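PDB 5ICQ: methylocystis parvus OBBP MbnE from Methylocystis parvus OBBP, which probably binds the copper chelator methanobactin in the periplasm as the solute-binding partner of its transport machinery. Local coordinates for residues D479-Q482 with Y483-R487. Sequence-based numbering, arbitrary orientation.
Sequences DEVQ and YQRRR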
loop_
_atom_site.group_PDB
_atom_site.type_symbol
_atom_site.label_atom_id
_atom_site.label_comp_id
_atom_site.label_asym_id
_atom_site.label_seq_id
_atom_site.Cartn_x
_atom_site.Cartn_y
_atom_site.Cartn_z
ATOM N N ASP A 479 -4.122 -22.852 12.232
ATOM C CA ASP A 479 -4.450 -21.771 13.151
ATOM C C ASP A 479 -3.443 -20.634 13.019
ATOM O O ASP A 479 -2.370 -20.783 12.431
ATOM C CB ASP A 479 -4.528 -22.278 14.599
ATOM C CG ASP A 479 -3.190 -22.788 15.144
ATOM O OD1 ASP A 479 -2.156 -22.096 15.034
ATOM O OD2 ASP A 479 -3.183 -23.895 15.720
ATOM N N GLU A 480 -3.811 -19.490 13.603
ATOM C CA GLU A 480 -3.051 -18.252 13.452
ATOM C C GLU A 480 -1.583 -18.416 13.834
ATOM O O GLU A 480 -0.694 -17.900 13.145
ATOM C CB GLU A 480 -3.699 -17.162 14.308
ATOM C CG GLU A 480 -2.820 -15.951 14.585
ATOM C CD GLU A 480 -3.409 -15.030 15.652
ATOM O OE1 GLU A 480 -4.216 -14.141 15.305
ATOM O OE2 GLU A 480 -3.064 -15.192 16.843
ATOM N N VAL A 481 -1.308 -19.099 14.945
ATOM C CA VAL A 481 0.064 -19.189 15.434
ATOM C C VAL A 481 0.913 -20.033 14.489
ATOM O O VAL A 481 2.033 -19.653 14.129
ATOM C CB VAL A 481 0.089 -19.748 16.867
ATOM C CG1 VAL A 481 1.491 -20.180 17.242
ATOM C CG2 VAL A 481 -0.425 -18.707 17.846
ATOM N N GLN A 482 0.390 -21.190 14.078
ATOM C CA GLN A 482 1.115 -22.066 13.158
ATOM C C GLN A 482 1.279 -21.424 11.783
ATOM O O GLN A 482 2.331 -21.575 11.144
ATOM C CB GLN A 482 0.380 -23.405 13.026
ATOM C CG GLN A 482 0.654 -24.390 14.143
ATOM C CD GLN A 482 2.092 -24.887 14.131
ATOM O OE1 GLN A 482 2.751 -24.946 15.171
ATOM N NE2 GLN A 482 2.586 -25.244 12.949
ATOM N N TYR A 483 0.241 -20.741 11.300
ATOM C CA TYR A 483 0.315 -20.070 10.003
ATOM C C TYR A 483 1.418 -19.021 9.987
ATOM O O TYR A 483 2.222 -18.954 9.048
ATOM C CB TYR A 483 -1.030 -19.424 9.682
ATOM C CG TYR A 483 -1.120 -18.826 8.290
ATOM C CD1 TYR A 483 -1.417 -19.623 7.190
ATOM C CD2 TYR A 483 -0.931 -17.467 8.082
ATOM C CE1 TYR A 483 -1.511 -19.080 5.911
ATOM C CE2 TYR A 483 -1.014 -16.914 6.804
ATOM C CZ TYR A 483 -1.299 -17.730 5.723
ATOM O OH TYR A 483 -1.401 -17.197 4.451
ATOM N N GLN A 484 1.458 -18.177 11.015
ATOM C CA GLN A 484 2.482 -17.140 11.074
ATOM C C GLN A 484 3.873 -17.751 11.189
ATOM O O GLN A 484 4.812 -17.307 10.517
ATOM C CB GLN A 484 2.206 -16.196 12.246
ATOM C CG GLN A 484 3.382 -15.285 12.590
ATOM C CD GLN A 484 3.184 -14.506 13.884
ATOM O OE1 GLN A 484 3.033 -13.285 13.868
ATOM N NE2 GLN A 484 3.203 -15.209 15.010
ATOM N N ARG A 485 4.035 -18.766 12.041
ATOM C CA ARG A 485 5.347 -19.394 12.171
ATOM C C ARG A 485 5.778 -20.065 10.869
ATOM O O ARG A 485 6.950 -19.983 10.471
ATOM C CB ARG A 485 5.339 -20.412 13.308
ATOM C CG ARG A 485 6.604 -21.234 13.400
ATOM C CD ARG A 485 7.161 -21.259 14.811
ATOM N NE ARG A 485 6.156 -21.674 15.784
ATOM C CZ ARG A 485 5.767 -20.934 16.818
ATOM N NH1 ARG A 485 6.309 -19.743 17.024
ATOM N NH2 ARG A 485 4.844 -21.389 17.653
ATOM N N ARG A 486 4.858 -20.762 10.210
ATOM C CA ARG A 486 5.228 -21.450 8.979
ATOM C C ARG A 486 5.489 -20.468 7.845
ATOM O O ARG A 486 6.361 -20.713 7.001
ATOM C CB ARG A 486 4.153 -22.468 8.604
ATOM C CG ARG A 486 4.175 -23.681 9.544
ATOM C CD ARG A 486 3.074 -24.681 9.202
ATOM N NE ARG A 486 3.216 -25.139 7.817
ATOM C CZ ARG A 486 2.395 -26.002 7.225
ATOM N NH1 ARG A 486 1.372 -26.514 7.901
ATOM N NH2 ARG A 486 2.600 -26.351 5.959
ATOM N N ARG A 487 4.768 -19.348 7.811
ATOM C CA ARG A 487 5.066 -18.343 6.800
ATOM C C ARG A 487 6.457 -17.757 7.019
ATOM O O ARG A 487 7.213 -17.555 6.058
ATOM C CB ARG A 487 4.004 -17.243 6.819
ATOM C CG ARG A 487 4.211 -16.170 5.770
ATOM C CD ARG A 487 3.294 -14.979 5.999
ATOM N NE ARG A 487 3.754 -14.197 7.140
ATOM C CZ ARG A 487 2.982 -13.802 8.146
ATOM N NH1 ARG A 487 1.687 -14.095 8.151
ATOM N NH2 ARG A 487 3.507 -13.099 9.141
HETATM O O HOH W 1 3.629 -17.778 15.317
#
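V481 CG1 lies 3.6 Å from NH2 of R485, one turn on; the two side chains run side by side, and the arginine, bent at its second and third torsions, brings NH2 of its guanidinium back beside the methyl at an oblique angle. A water bridges the same exposed flank. It donates to V481 O at 2.7 Å, an oxygen that also takes the N-H of R485, and accepts from Q484 NE2 at 2.6 Å, while lying above one face of the R485 guanidinium, toward its rim. Next round the helix, Q482 carries NE2 to 3.8 Å from R486 CD, amide and guanidinium planes 55° apart. R486 turns its charged end elsewhere: NH2 forms a salt bridge with E447, and NE donates a hydrogen bond to D491 O. The stretch is the first turns of helix 480-489, which connects the parallel strands 472-477 and 494-498 of a mixed sheet, and D479 is its N-cap. D479 OD1 accepts from Q482 N at 2.9 Å and almost straight (176°), satisfying a first-turn amide. D479 O receives Y483 N at 2.8 Å, and the i to i+4 ladder continues from Q484 N to E480 O and from R486 N to Q482 O. Y483, with CG anti to its own N (chi1 -174°), sends its buried ring away from this exposed flank onto M449 and M495 of the sheet.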